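Local coordinates for protein phosphatidylinositol-specific phospholipase C (Listeria monocytogenes, PDB 2PLC) that belongs to the phosphatidylinositol-specific phospholipase C family and folds as a single-chain alpha/beta barrel of the TIM-barrel type, at residues E87-T90 with Q91-K95; N187-V191 with K192-K196; L242-S246 with E247-G251. All coordinates share one frame; numbering follows the deposited sequence.

Interaction 1: residues E87-T90 with Q91-K95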
ATOM      1  N   GLU A  87      -9.811   6.652 -11.053  1.00 13.26           N
ATOM      2  CA  GLU A  87      -9.784   6.530 -12.507  1.00 15.22           C
ATOM      3  C   GLU A  87      -8.422   6.051 -12.986  1.00 19.54           C
ATOM      4  O   GLU A  87      -8.323   5.274 -13.937  1.00 28.09           O
ATOM      5  CB  GLU A  87     -10.144   7.844 -13.194  1.00 18.93           C
ATOM      6  CG  GLU A  87      -9.901   7.787 -14.691  1.00 18.37           C
ATOM      7  CD  GLU A  87     -10.643   8.840 -15.452  1.00 24.29           C
ATOM      8  OE1 GLU A  87     -10.153   9.985 -15.518  1.00 28.75           O
ATOM      9  OE2 GLU A  87     -11.717   8.510 -15.997  1.00 22.67           O
ATOM     10  N   THR A  88      -7.374   6.512 -12.318  1.00 17.05           N
ATOM     11  CA  THR A  88      -6.022   6.113 -12.665  1.00 14.64           C
ATOM     12  C   THR A  88      -5.824   4.630 -12.370  1.00 17.93           C
ATOM     13  O   THR A  88      -5.366   3.886 -13.232  1.00 19.81           O
ATOM     14  CB  THR A  88      -4.978   6.939 -11.886  1.00 19.16           C
ATOM     15  OG1 THR A  88      -5.128   8.330 -12.203  1.00 14.17           O
ATOM     16  CG2 THR A  88      -3.564   6.491 -12.247  1.00 23.57           C
ATOM     17  N   ILE A  89      -6.183   4.206 -11.158  1.00 20.04           N
ATOM     18  CA  ILE A  89      -6.040   2.805 -10.746  1.00 22.50           C
ATOM     19  C   ILE A  89      -6.817   1.900 -11.694  1.00 22.10           C
ATOM     20  O   ILE A  89      -6.313   0.885 -12.177  1.00 26.70           O
ATOM     21  CB  ILE A  89      -6.612   2.557  -9.338  1.00 22.69           C
ATOM     22  CG1 ILE A  89      -6.047   3.552  -8.329  1.00 27.24           C
ATOM     23  CG2 ILE A  89      -6.315   1.134  -8.910  1.00 28.07           C
ATOM     24  CD1 ILE A  89      -4.555   3.595  -8.299  1.00 36.92           C
ATOM     25  N   THR A  90      -8.063   2.286 -11.932  1.00 22.93           N
ATOM     26  CA  THR A  90      -8.973   1.563 -12.804  1.00 25.51           C
ATOM     27  C   THR A  90      -8.465   1.445 -14.241  1.00 26.79           C
ATOM     28  O   THR A  90      -8.567   0.381 -14.846  1.00 33.14           O
ATOM     29  CB  THR A  90     -10.350   2.216 -12.747  1.00 21.30           C
ATOM     30  OG1 THR A  90     -10.935   1.926 -11.475  1.00 33.05           O
ATOM     31  CG2 THR A  90     -11.242   1.703 -13.833  1.00 41.10           C
ATOM     32  N   GLN A  91      -7.898   2.522 -14.778  1.00 26.24           N
ATOM     33  CA  GLN A  91      -7.362   2.494 -16.135  1.00 27.36           C
ATOM     34  C   GLN A  91      -6.175   1.543 -16.220  1.00 28.79           C
ATOM     35  O   GLN A  91      -5.978   0.873 -17.236  1.00 35.77           O
ATOM     36  CB  GLN A  91      -6.947   3.895 -16.590  1.00 35.65           C
ATOM     37  CG  GLN A  91      -8.115   4.786 -16.987  1.00 57.09           C
ATOM     38  CD  GLN A  91      -8.962   4.184 -18.101  1.00 66.86           C
ATOM     39  OE1 GLN A  91      -8.515   4.067 -19.244  1.00 74.85           O
ATOM     40  NE2 GLN A  91     -10.188   3.792 -17.769  1.00 68.46           N
ATOM     41  N   PHE A  92      -5.391   1.479 -15.145  1.00 27.15           N
ATOM     42  CA  PHE A  92      -4.228   0.602 -15.097  1.00 21.45           C
ATOM     43  C   PHE A  92      -4.667  -0.857 -15.065  1.00 19.55           C
ATOM     44  O   PHE A  92      -4.106  -1.698 -15.767  1.00 24.23           O
ATOM     45  CB  PHE A  92      -3.374   0.905 -13.867  1.00 19.99           C
ATOM     46  CG  PHE A  92      -2.196  -0.011 -13.718  1.00 21.74           C
ATOM     47  CD1 PHE A  92      -1.053   0.182 -14.479  1.00 18.18           C
ATOM     48  CD2 PHE A  92      -2.242  -1.091 -12.842  1.00 23.21           C
ATOM     49  CE1 PHE A  92       0.028  -0.684 -14.376  1.00 19.42           C
ATOM     50  CE2 PHE A  92      -1.164  -1.969 -12.731  1.00 17.38           C
ATOM     51  CZ  PHE A  92      -0.029  -1.763 -13.501  1.00 18.28           C
ATOM     52  N   LEU A  93      -5.650  -1.152 -14.219  1.00 23.10           N
ATOM     53  CA  LEU A  93      -6.177  -2.509 -14.089  1.00 24.09           C
ATOM     54  C   LEU A  93      -6.910  -2.976 -15.340  1.00 29.78           C
ATOM     55  O   LEU A  93      -7.077  -4.179 -15.557  1.00 33.30           O
ATOM     56  CB  LEU A  93      -7.109  -2.601 -12.886  1.00 19.40           C
ATOM     57  CG  LEU A  93      -6.409  -2.506 -11.538  1.00 17.47           C
ATOM     58  CD1 LEU A  93      -7.432  -2.468 -10.426  1.00 14.74           C
ATOM     59  CD2 LEU A  93      -5.463  -3.686 -11.381  1.00 16.84           C
ATOM     60  N   LYS A  94      -7.361  -2.018 -16.145  1.00 31.53           N
ATOM     61  CA  LYS A  94      -8.074  -2.304 -17.384  1.00 29.05           C
ATOM     62  C   LYS A  94      -7.060  -2.695 -18.456  1.00 33.07           C
ATOM     63  O   LYS A  94      -7.294  -3.605 -19.250  1.00 38.48           O
ATOM     64  CB  LYS A  94      -8.858  -1.063 -17.828  1.00 36.61           C
ATOM     65  CG  LYS A  94      -9.722  -1.262 -19.064  1.00 52.90           C
ATOM     66  CD  LYS A  94     -10.412   0.031 -19.500  1.00 61.77           C
ATOM     67  CE  LYS A  94     -11.415   0.526 -18.460  1.00 71.02           C
ATOM     68  NZ  LYS A  94     -12.167   1.732 -18.927  1.00 70.84           N
ATOM     69  N   LYS A  95      -5.917  -2.018 -18.436  1.00 33.10           N
ATOM     70  CA  LYS A  95      -4.840  -2.244 -19.391  1.00 31.82           C
ATOM     71  C   LYS A  95      -4.036  -3.511 -19.045  1.00 33.18           C
ATOM     72  O   LYS A  95      -3.577  -4.230 -19.933  1.00 40.41           O
ATOM     73  CB  LYS A  95      -3.923  -1.020 -19.404  1.00 40.09           C
ATOM     74  CG  LYS A  95      -3.234  -0.739 -20.732  1.00 55.80           C
ATOM     75  CD  LYS A  95      -1.793  -0.298 -20.510  1.00 63.36           C
ATOM     76  CE  LYS A  95      -1.699   0.799 -19.464  1.00 66.48           C
ATOM     77  NZ  LYS A  95      -0.472   0.634 -18.633  1.00 64.71           N
TER
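The last turns of the amphipathic helix 82-95, one of the helices packed round the outside of a TIM-barrel-type fold, show how a helix divides its side chains between core and solvent. On the inner side Ile-89 and Leu-93, one turn apart, lie alongside each other and point the same way, with CG2 of Ile-89 4.1 Å from CD1 of Leu-93. With CG1 of Ile-89 beside the backbone N (chi1 -52°), CG2 is left anti to that nitrogen and next to the carbonyl carbon, on the side of the following turn. Both residues rest on Ile-152 of strand 152-157, while Phe-92 turns to Ile-101 and to Leu-54 of helix 50-55. On the exposed side Glu-87 and Gln-91 also run side by side, touching through their CG methylenes at 4.2 Å. Thr-90 is buried with its hydroxyl turned back to Leu-86 O, and its side chain packs against Tyr-126 and Tyr-129. Backbone bonds join the turns: Gln-91 N reaches Glu-87 O at 2.9 Å, and Phe-92 N reaches Thr-88 O at 3.1 Å. The bond from Leu-93 N to Ile-89 O, 3.0 Å long, lies in the carbonyl plane with an angle of 162° at the hydrogen.

Interaction 2: residues N187-V191 with K192-K196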
ATOM      1  N   ASN A 187       7.648   7.358  14.348  1.00 24.62           N
ATOM      2  CA  ASN A 187       8.060   8.442  15.243  1.00 26.98           C
ATOM      3  C   ASN A 187       9.536   8.522  15.650  1.00 24.85           C
ATOM      4  O   ASN A 187       9.929   8.073  16.725  1.00 30.97           O
ATOM      5  CB  ASN A 187       7.164   8.464  16.486  1.00 32.70           C
ATOM      6  CG  ASN A 187       7.089   9.836  17.134  1.00 41.13           C
ATOM      7  OD1 ASN A 187       7.410  10.853  16.515  1.00 37.80           O
ATOM      8  ND2 ASN A 187       6.649   9.870  18.386  1.00 47.19           N
ATOM      9  N   GLY A 188      10.331   9.127  14.771  1.00 23.75           N
ATOM     10  CA  GLY A 188      11.751   9.331  14.996  1.00 23.80           C
ATOM     11  C   GLY A 188      12.632   8.210  15.519  1.00 28.27           C
ATOM     12  O   GLY A 188      13.373   8.431  16.474  1.00 29.42           O
ATOM     13  N   PRO A 189      12.584   7.003  14.937  1.00 24.65           N
ATOM     14  CA  PRO A 189      13.446   5.936  15.448  1.00 21.56           C
ATOM     15  C   PRO A 189      14.852   6.109  14.875  1.00 23.03           C
ATOM     16  O   PRO A 189      15.030   6.805  13.879  1.00 22.62           O
ATOM     17  CB  PRO A 189      12.788   4.685  14.876  1.00 17.28           C
ATOM     18  CG  PRO A 189      12.315   5.160  13.546  1.00 15.47           C
ATOM     19  CD  PRO A 189      11.698   6.496  13.871  1.00 19.41           C
ATOM     20  N   SER A 190      15.857   5.531  15.526  1.00 20.25           N
ATOM     21  CA  SER A 190      17.212   5.610  14.999  1.00 16.57           C
ATOM     22  C   SER A 190      17.249   4.662  13.800  1.00 16.09           C
ATOM     23  O   SER A 190      16.462   3.721  13.725  1.00 20.08           O
ATOM     24  CB  SER A 190      18.229   5.166  16.048  1.00 20.35           C
ATOM     25  OG  SER A 190      18.010   3.820  16.413  1.00 26.84           O
ATOM     26  N   VAL A 191      18.137   4.924  12.851  1.00 21.20           N
ATOM     27  CA  VAL A 191      18.251   4.077  11.673  1.00 18.45           C
ATOM     28  C   VAL A 191      18.511   2.614  12.057  1.00 23.09           C
ATOM     29  O   VAL A 191      17.891   1.715  11.500  1.00 22.82           O
ATOM     30  CB  VAL A 191      19.353   4.608  10.731  1.00 18.93           C
ATOM     31  CG1 VAL A 191      19.607   3.639   9.589  1.00 18.04           C
ATOM     32  CG2 VAL A 191      18.941   5.969  10.188  1.00 16.39           C
ATOM     33  N   LYS A 192      19.385   2.391  13.042  1.00 19.62           N
ATOM     34  CA  LYS A 192      19.725   1.045  13.517  1.00 19.92           C
ATOM     35  C   LYS A 192      18.495   0.314  14.062  1.00 17.02           C
ATOM     36  O   LYS A 192      18.216  -0.818  13.676  1.00 21.88           O
ATOM     37  CB  LYS A 192      20.822   1.110  14.595  1.00 23.32           C
ATOM     38  CG  LYS A 192      22.213   0.599  14.153  1.00 43.22           C
ATOM     39  CD  LYS A 192      22.374  -0.939  14.303  1.00 59.30           C
ATOM     40  CE  LYS A 192      23.733  -1.470  13.760  1.00 59.26           C
ATOM     41  NZ  LYS A 192      23.848  -2.971  13.685  1.00 38.07           N
ATOM     42  N   THR A 193      17.737   0.984  14.923  1.00 14.87           N
ATOM     43  CA  THR A 193      16.538   0.389  15.502  1.00 21.44           C
ATOM     44  C   THR A 193      15.476   0.117  14.440  1.00 19.12           C
ATOM     45  O   THR A 193      14.896  -0.966  14.404  1.00 27.31           O
ATOM     46  CB  THR A 193      15.943   1.292  16.603  1.00 19.26           C
ATOM     47  OG1 THR A 193      16.896   1.427  17.666  1.00 31.28           O
ATOM     48  CG2 THR A 193      14.654   0.699  17.157  1.00 14.82           C
ATOM     49  N   LYS A 194      15.233   1.099  13.578  1.00 20.78           N
ATOM     50  CA  LYS A 194      14.239   0.964  12.518  1.00 20.34           C
ATOM     51  C   LYS A 194      14.579  -0.208  11.595  1.00 21.83           C
ATOM     52  O   LYS A 194      13.691  -0.950  11.163  1.00 23.20           O
ATOM     53  CB  LYS A 194      14.144   2.262  11.714  1.00 15.35           C
ATOM     54  CG  LYS A 194      13.105   2.253  10.600  1.00 16.04           C
ATOM     55  CD  LYS A 194      11.672   2.144  11.125  1.00 16.31           C
ATOM     56  CE  LYS A 194      10.668   2.218   9.967  1.00 14.94           C
ATOM     57  NZ  LYS A 194       9.242   2.154  10.403  1.00 10.14           N
ATOM     58  N   PHE A 195      15.868  -0.387  11.311  1.00 17.35           N
ATOM     59  CA  PHE A 195      16.292  -1.475  10.443  1.00 12.57           C
ATOM     60  C   PHE A 195      16.005  -2.823  11.116  1.00 18.25           C
ATOM     61  O   PHE A 195      15.534  -3.760  10.464  1.00 19.13           O
ATOM     62  CB  PHE A 195      17.777  -1.347  10.094  1.00 15.40           C
ATOM     63  CG  PHE A 195      18.236  -2.335   9.067  1.00 12.50           C
ATOM     64  CD1 PHE A 195      17.602  -2.416   7.833  1.00 13.64           C
ATOM     65  CD2 PHE A 195      19.279  -3.213   9.340  1.00 19.08           C
ATOM     66  CE1 PHE A 195      17.998  -3.359   6.884  1.00 15.81           C
ATOM     67  CE2 PHE A 195      19.680  -4.162   8.393  1.00 17.32           C
ATOM     68  CZ  PHE A 195      19.035  -4.232   7.163  1.00 13.30           C
ATOM     69  N   LYS A 196      16.270  -2.907  12.419  1.00 16.07           N
ATOM     70  CA  LYS A 196      16.025  -4.131  13.174  1.00 18.55           C
ATOM     71  C   LYS A 196      14.553  -4.524  13.092  1.00 20.63           C
ATOM     72  O   LYS A 196      14.231  -5.677  12.796  1.00 22.16           O
ATOM     73  CB  LYS A 196      16.465  -3.961  14.634  1.00 16.16           C
ATOM     74  CG  LYS A 196      17.904  -4.420  14.899  1.00 29.88           C
ATOM     75  CD  LYS A 196      18.464  -3.917  16.234  1.00 38.44           C
ATOM     76  CE  LYS A 196      17.597  -4.312  17.433  1.00 55.02           C
ATOM     77  NZ  LYS A 196      17.580  -5.783  17.713  1.00 66.62           N
TER
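The hydroxyl oxygen OG of Ser-190 is gripped by two donors from the same residue, Thr-193. The hydroxyl OG1 of Thr-193 donates to Ser-190 OG over 2.9 Å, and the backbone N of Thr-193 donates to the same oxygen over 3.2 Å, with 157° at the hydrogen. The torsion of Ser-190 makes this possible: OG is tucked between its own backbone N and carbonyl carbon (chi1 62°), which brings it within bonding distance of the amide of Thr-193. The two donors of Thr-193 meet on one acceptor. The serine oxygen is held by a side chain as well as by the amide, which should hold the Thr-193 hydroxyl proton toward Ser-190 and help fix the position of OG.

Ser-190 is thus the N-cap of helix 191-207, and its side chain supplies an acceptor to an amide of the first turn that has no preceding helical carbonyl to meet. Its backbone takes part too: Lys-194 N donates to Ser-190 O at 2.9 Å in a nearly straight bond of 171°. Phe-195 N continues the pattern by donating to Val-191 O.

Just ahead of the cap, Pro-189 lies alongside Lys-194, the two side chains pointing the same way. Its ring atom CG touches both CB and CD of Lys-194, each at 3.9 Å. The lysine chain bends at chi2 (65°), carrying CD against the proline ring, while NZ goes on to the backbone oxygens of Asp-185 and His-216. Val-191 and Phe-195 lean on Leu-233 of helix 226-246, and the ring of Phe-195 makes a cation-pi contact with Lys-236.

Interaction 3: residues L242-S246 with E247-G251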
ATOM      1  N   LEU A 242      17.940  -9.335  -1.115  1.00 24.93           N
ATOM      2  CA  LEU A 242      18.780 -10.053  -2.076  1.00 30.05           C
ATOM      3  C   LEU A 242      19.405 -11.300  -1.444  1.00 30.56           C
ATOM      4  O   LEU A 242      19.482 -12.357  -2.074  1.00 32.78           O
ATOM      5  CB  LEU A 242      19.869  -9.119  -2.614  1.00 28.08           C
ATOM      6  CG  LEU A 242      19.683  -8.555  -4.027  1.00 27.47           C
ATOM      7  CD1 LEU A 242      18.216  -8.477  -4.387  1.00 29.59           C
ATOM      8  CD2 LEU A 242      20.355  -7.196  -4.141  1.00 20.25           C
ATOM      9  N   ASN A 243      19.822 -11.173  -0.187  1.00 32.90           N
ATOM     10  CA  ASN A 243      20.420 -12.277   0.557  1.00 37.39           C
ATOM     11  C   ASN A 243      19.395 -13.393   0.779  1.00 34.09           C
ATOM     12  O   ASN A 243      19.666 -14.561   0.505  1.00 36.09           O
ATOM     13  CB  ASN A 243      20.926 -11.771   1.912  1.00 46.13           C
ATOM     14  CG  ASN A 243      21.595 -12.860   2.732  1.00 59.56           C
ATOM     15  OD1 ASN A 243      21.420 -12.930   3.951  1.00 65.09           O
ATOM     16  ND2 ASN A 243      22.367 -13.716   2.065  1.00 68.15           N
ATOM     17  N   LEU A 244      18.228 -13.010   1.291  1.00 31.91           N
ATOM     18  CA  LEU A 244      17.132 -13.933   1.569  1.00 30.76           C
ATOM     19  C   LEU A 244      16.649 -14.669   0.322  1.00 31.69           C
ATOM     20  O   LEU A 244      16.110 -15.768   0.417  1.00 34.65           O
ATOM     21  CB  LEU A 244      15.972 -13.179   2.217  1.00 29.61           C
ATOM     22  CG  LEU A 244      15.753 -13.389   3.716  1.00 34.41           C
ATOM     23  CD1 LEU A 244      17.065 -13.368   4.489  1.00 37.94           C
ATOM     24  CD2 LEU A 244      14.801 -12.328   4.222  1.00 35.15           C
ATOM     25  N   THR A 245      16.826 -14.054  -0.842  1.00 35.15           N
ATOM     26  CA  THR A 245      16.431 -14.677  -2.101  1.00 37.42           C
ATOM     27  C   THR A 245      17.430 -15.799  -2.415  1.00 44.49           C
ATOM     28  O   THR A 245      17.046 -16.864  -2.910  1.00 46.35           O
ATOM     29  CB  THR A 245      16.390 -13.645  -3.253  1.00 35.69           C
ATOM     30  OG1 THR A 245      15.425 -12.628  -2.950  1.00 26.33           O
ATOM     31  CG2 THR A 245      16.015 -14.313  -4.577  1.00 32.87           C
ATOM     32  N   SER A 246      18.704 -15.560  -2.099  1.00 46.53           N
ATOM     33  CA  SER A 246      19.770 -16.541  -2.313  1.00 46.69           C
ATOM     34  C   SER A 246      19.527 -17.741  -1.407  1.00 44.38           C
ATOM     35  O   SER A 246      19.790 -18.882  -1.781  1.00 51.96           O
ATOM     36  CB  SER A 246      21.139 -15.939  -1.976  1.00 45.02           C
ATOM     37  OG  SER A 246      21.453 -14.853  -2.826  1.00 55.68           O
ATOM     38  N   GLU A 247      19.026 -17.460  -0.208  1.00 34.82           N
ATOM     39  CA  GLU A 247      18.728 -18.490   0.778  1.00 37.68           C
ATOM     40  C   GLU A 247      17.391 -19.165   0.504  1.00 37.45           C
ATOM     41  O   GLU A 247      16.916 -19.961   1.320  1.00 44.61           O
ATOM     42  CB  GLU A 247      18.720 -17.887   2.187  1.00 42.75           C
ATOM     43  CG  GLU A 247      20.069 -17.380   2.655  1.00 51.21           C
ATOM     44  CD  GLU A 247      21.136 -18.457   2.618  1.00 61.20           C
ATOM     45  OE1 GLU A 247      21.065 -19.407   3.431  1.00 58.63           O
ATOM     46  OE2 GLU A 247      22.044 -18.354   1.767  1.00 65.98           O
ATOM     47  N   LYS A 248      16.789 -18.844  -0.641  1.00 35.67           N
ATOM     48  CA  LYS A 248      15.500 -19.416  -1.034  1.00 39.64           C
ATOM     49  C   LYS A 248      14.352 -19.035  -0.088  1.00 31.08           C
ATOM     50  O   LYS A 248      13.421 -19.813   0.115  1.00 34.30           O
ATOM     51  CB  LYS A 248      15.598 -20.947  -1.141  1.00 46.09           C
ATOM     52  CG  LYS A 248      15.773 -21.498  -2.549  1.00 53.27           C
ATOM     53  CD  LYS A 248      17.130 -21.182  -3.140  1.00 61.57           C
ATOM     54  CE  LYS A 248      17.321 -21.911  -4.464  1.00 70.81           C
ATOM     55  NZ  LYS A 248      18.669 -21.678  -5.056  1.00 72.24           N
ATOM     56  N   VAL A 249      14.419 -17.835   0.481  1.00 30.67           N
ATOM     57  CA  VAL A 249      13.384 -17.358   1.393  1.00 26.97           C
ATOM     58  C   VAL A 249      12.469 -16.347   0.700  1.00 29.57           C
ATOM     59  O   VAL A 249      12.904 -15.248   0.345  1.00 29.87           O
ATOM     60  CB  VAL A 249      13.998 -16.717   2.648  1.00 26.03           C
ATOM     61  CG1 VAL A 249      12.905 -16.356   3.639  1.00 27.09           C
ATOM     62  CG2 VAL A 249      14.998 -17.668   3.281  1.00 28.09           C
ATOM     63  N   ARG A 250      11.204 -16.732   0.514  1.00 32.46           N
ATOM     64  CA  ARG A 250      10.198 -15.896  -0.143  1.00 32.17           C
ATOM     65  C   ARG A 250       9.065 -15.460   0.790  1.00 33.67           C
ATOM     66  O   ARG A 250       9.032 -15.826   1.967  1.00 36.97           O
ATOM     67  CB  ARG A 250       9.571 -16.644  -1.324  1.00 33.91           C
ATOM     68  CG  ARG A 250      10.483 -16.927  -2.498  1.00 42.33           C
ATOM     69  CD  ARG A 250      11.297 -18.181  -2.301  1.00 51.59           C
ATOM     70  NE  ARG A 250      11.521 -18.872  -3.568  1.00 64.99           N
ATOM     71  CZ  ARG A 250      12.635 -18.792  -4.292  1.00 72.07           C
ATOM     72  NH1 ARG A 250      13.654 -18.045  -3.885  1.00 73.66           N
ATOM     73  NH2 ARG A 250      12.729 -19.462  -5.431  1.00 79.64           N
ATOM     74  N   GLY A 251       8.127 -14.690   0.233  1.00 32.29           N
ATOM     75  CA  GLY A 251       6.965 -14.223   0.979  1.00 33.57           C
ATOM     76  C   GLY A 251       7.239 -13.297   2.145  1.00 26.95           C
ATOM     77  O   GLY A 251       6.729 -13.506   3.242  1.00 32.47           O
TER
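Leu-244 and Val-249 cross obliquely where helix 226-246 ends, the branch point of one lying against that of the other. CG of Leu-244 comes to 3.9 Å from CB of Val-249, and it also meets CG1 of the valine at 4.1 Å. CG1 is the methyl anti to the backbone N of Val-249 (chi1 -174°); the other methyl, CG2, approaches Leu-244 O instead. The leucine extends this apolar patch to Leu-252 in the following loop.

This pairing accompanies a Schellman motif. Lys-248, with positive phi, is the C' residue, and it reverses the chain so that Val-249 N donates to Leu-244 O at 2.7 Å, nearly along the C=O axis. Inside that wider bond, Lys-248 N meets Thr-245 O at 3.0 Å, but it stands above the carbonyl plane rather than at a lone pair. The last ordinary helical bond runs from Glu-247 N to Asn-243 O, in the carbonyl plane.

The side chain of Arg-250 folds back toward the helix end. Thr-245 O lies at the edge of its guanidinium, near the plane, with NH1 3.7 Å away, while CG of Lys-248 sits over one face, offset toward the rim. A turn earlier, Ser-246 keeps OG beside its own N (chi1 -63°), and OG donates to Leu-242 O at 3.3 Å. Ser-246 N reaches that oxygen from the opposite face of its plane.

Thr-245 OG1 is hydrogen-bonded to Val-241 O and to Asn-271 ND2, and that amide nitrogen is also hydrogen-bonded to Val-249 O. Late carbonyls of the helix thus find donors in the reversed chain, and the positive groups of Lys-248 and Arg-250 near this C-terminal end would probably interact favourably with the helix dipole.

Read from the N terminus, the three contacts are strictly in series: each joins adjoining segments, so none nests in or crosses another and none closes a long loop. Interaction 1 lies within helix 82-95, between strands 80-81 and 101-107. Interaction 2 marks the passage from the loop after strand 180-183 into helix 191-207, and interaction 3 the passage from helix 226-246 into the loop before strand 253-257. Interactions 1 and 2 lie on opposite sides of the chain's centre, their centres 36 Å apart. Interactions 2 and 3 do not touch, with nearest atoms about 9 Å apart, yet helices 191-207 and 226-246 pack together through Leu-233.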